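Local atomic coordinates of glucosamine kinase (Streptacidiphilus jiangxiensis, PDB entry 6HWJ), a protein that phosphorylates D-glucosamine at the expense of ATP, with magnesium as cofactor, to give D-glucosamine 6-phosphate. Residues 346-351 with 404-409. Numbering follows the deposited sequence.
Sequences LDHVGR and AQEVRE
H348 and E406 lie where the helical segments 346-351 and 404-409 come nearest, yet their CA atoms remain 9.5 Å apart, and the gap between the two helices is bridged by side chains. H348 reaches over with its imidazole, and E406, whose chain bends at chi2 (-62°), turns its carboxylate to meet the ring from the opposite direction. H348 NE2 donates to E406 OE1 at 2.8 Å, with an N-H...O angle of 153°, on the syn side of the carboxylate and somewhat out of its plane; a weak second bond runs from NE2 to E406 OE2 at 3.1 Å. The carboxylate sits at the ring edge, its plane 85° from that of the imidazole. R402 forms salt bridges with E406 OE2 and D347 OD2, while D347 OD1 pairs with R351 NE at 2.8 Å; R402 probably offsets the like charges of the two carboxylates it joins. E409 approaches the same ring obliquely, its CG 3.6 Å and its OE2 3.5 Å from H348 CE1, while its OE1 is hydrogen-bonded to W420 NE1 and to a bis-tris molecule, probably from the crystallisation liquor. V423 and S427 of helix 422-431 and W195 pack against H348. This buried His-carboxylate hydrogen bond ties helix 335-356 to the proposed substrate specificity determinant motif on helix 398-416, beside E409, a D-glucosamine-binding residue of this kinase.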
loop_
_atom_site.group_PDB
_atom_site.type_symbol
_atom_site.label_atom_id
_atom_site.label_comp_id
_atom_site.label_asym_id
_atom_site.label_seq_id
_atom_site.Cartn_x
_atom_site.Cartn_y
_atom_site.Cartn_z
ATOM N N LEU A 346 14.710 2.060 5.478
ATOM C CA LEU A 346 15.573 3.023 6.161
ATOM C C LEU A 346 17.033 2.802 5.800
ATOM O O LEU A 346 17.778 3.761 5.556
ATOM C CB LEU A 346 15.386 2.926 7.671
ATOM C CG LEU A 346 14.014 3.416 8.172
ATOM C CD1 LEU A 346 13.813 3.089 9.625
ATOM C CD2 LEU A 346 13.857 4.906 7.937
ATOM N N ASP A 347 17.472 1.542 5.783
ATOM C CA ASP A 347 18.811 1.230 5.290
ATOM C C ASP A 347 19.011 1.799 3.886
ATOM O O ASP A 347 20.022 2.455 3.600
ATOM C CB ASP A 347 18.999 -0.290 5.311
ATOM C CG ASP A 347 20.401 -0.717 4.979
ATOM O OD1 ASP A 347 20.942 -0.278 3.954
ATOM O OD2 ASP A 347 20.963 -1.509 5.741
ATOM N N HIS A 348 18.048 1.565 3.004
ATOM C CA HIS A 348 18.175 1.995 1.606
ATOM C C HIS A 348 18.235 3.524 1.474
ATOM O O HIS A 348 18.933 4.041 0.584
ATOM C CB HIS A 348 17.028 1.430 0.796
ATOM C CG HIS A 348 16.957 -0.065 0.839
ATOM N ND1 HIS A 348 15.846 -0.777 0.444
ATOM C CD2 HIS A 348 17.855 -0.981 1.266
ATOM C CE1 HIS A 348 16.072 -2.071 0.611
ATOM N NE2 HIS A 348 17.291 -2.222 1.091
ATOM N N VAL A 349 17.495 4.239 2.319
ATOM C CA VAL A 349 17.585 5.694 2.355
ATOM C C VAL A 349 19.020 6.123 2.580
ATOM O O VAL A 349 19.529 7.013 1.899
ATOM C CB VAL A 349 16.656 6.267 3.443
ATOM C CG1 VAL A 349 16.961 7.748 3.692
ATOM C CG2 VAL A 349 15.206 6.113 3.025
ATOM N N GLY A 350 19.686 5.493 3.538
ATOM C CA GLY A 350 21.072 5.800 3.794
ATOM C C GLY A 350 21.955 5.493 2.607
ATOM O O GLY A 350 22.859 6.267 2.284
ATOM N N ARG A 351 21.713 4.356 1.937
ATOM C CA ARG A 351 22.530 4.017 0.783
ATOM C C ARG A 351 22.358 5.056 -0.317
ATOM O O ARG A 351 23.327 5.429 -0.985
ATOM C CB ARG A 351 22.170 2.621 0.249
ATOM C CG ARG A 351 22.237 1.515 1.289
ATOM C CD ARG A 351 23.577 1.392 1.946
ATOM N NE ARG A 351 23.518 0.448 3.072
ATOM C CZ ARG A 351 24.536 0.185 3.881
ATOM N NH1 ARG A 351 25.717 0.780 3.695
ATOM N NH2 ARG A 351 24.375 -0.662 4.877
ATOM N N ALA A 404 15.092 -11.589 2.264
ATOM C CA ALA A 404 14.206 -11.658 1.106
ATOM C C ALA A 404 13.884 -10.262 0.572
ATOM O O ALA A 404 13.707 -10.081 -0.640
ATOM C CB ALA A 404 12.922 -12.388 1.483
ATOM N N GLN A 405 13.792 -9.274 1.458
ATOM C CA GLN A 405 13.568 -7.903 1.016
ATOM C C GLN A 405 14.721 -7.434 0.143
ATOM O O GLN A 405 14.510 -6.850 -0.926
ATOM C CB GLN A 405 13.400 -6.970 2.212
ATOM C CG GLN A 405 12.117 -7.125 2.987
ATOM C CD GLN A 405 10.925 -6.471 2.299
ATOM O OE1 GLN A 405 11.076 -5.750 1.304
ATOM N NE2 GLN A 405 9.733 -6.722 2.829
ATOM N N GLU A 406 15.959 -7.688 0.587
ATOM C CA GLU A 406 17.124 -7.254 -0.187
ATOM C C GLU A 406 17.187 -7.970 -1.532
ATOM O O GLU A 406 17.538 -7.363 -2.555
ATOM C CB GLU A 406 18.407 -7.487 0.623
ATOM C CG GLU A 406 18.417 -6.798 1.985
ATOM C CD GLU A 406 18.324 -5.269 1.875
ATOM O OE1 GLU A 406 18.600 -4.735 0.793
ATOM O OE2 GLU A 406 17.973 -4.603 2.871
ATOM N N VAL A 407 16.819 -9.261 -1.565
ATOM C CA VAL A 407 16.787 -9.980 -2.826
ATOM C C VAL A 407 15.770 -9.365 -3.783
ATOM O O VAL A 407 15.994 -9.326 -5.002
ATOM C CB VAL A 407 16.491 -11.471 -2.580
ATOM C CG1 VAL A 407 16.314 -12.207 -3.893
ATOM C CG2 VAL A 407 17.606 -12.097 -1.740
ATOM N N ARG A 408 14.642 -8.889 -3.258
ATOM C CA ARG A 408 13.662 -8.215 -4.107
ATOM C C ARG A 408 14.256 -6.973 -4.766
ATOM O O ARG A 408 13.842 -6.599 -5.869
ATOM C CB ARG A 408 12.418 -7.819 -3.299
ATOM C CG ARG A 408 11.516 -8.970 -2.875
ATOM C CD ARG A 408 10.969 -9.755 -4.057
ATOM N NE ARG A 408 10.434 -8.894 -5.108
ATOM C CZ ARG A 408 9.846 -9.342 -6.216
ATOM N NH1 ARG A 408 9.396 -8.486 -7.118
ATOM N NH2 ARG A 408 9.705 -10.645 -6.420
ATOM N N GLU A 409 15.199 -6.302 -4.093
ATOM C CA GLU A 409 15.788 -5.098 -4.661
ATOM C C GLU A 409 16.657 -5.436 -5.861
ATOM O O GLU A 409 16.681 -4.678 -6.842
ATOM C CB GLU A 409 16.602 -4.343 -3.600
ATOM C CG GLU A 409 15.787 -3.932 -2.402
ATOM C CD GLU A 409 14.723 -2.890 -2.731
ATOM O OE1 GLU A 409 14.815 -2.220 -3.774
ATOM O OE2 GLU A 409 13.785 -2.729 -1.932
#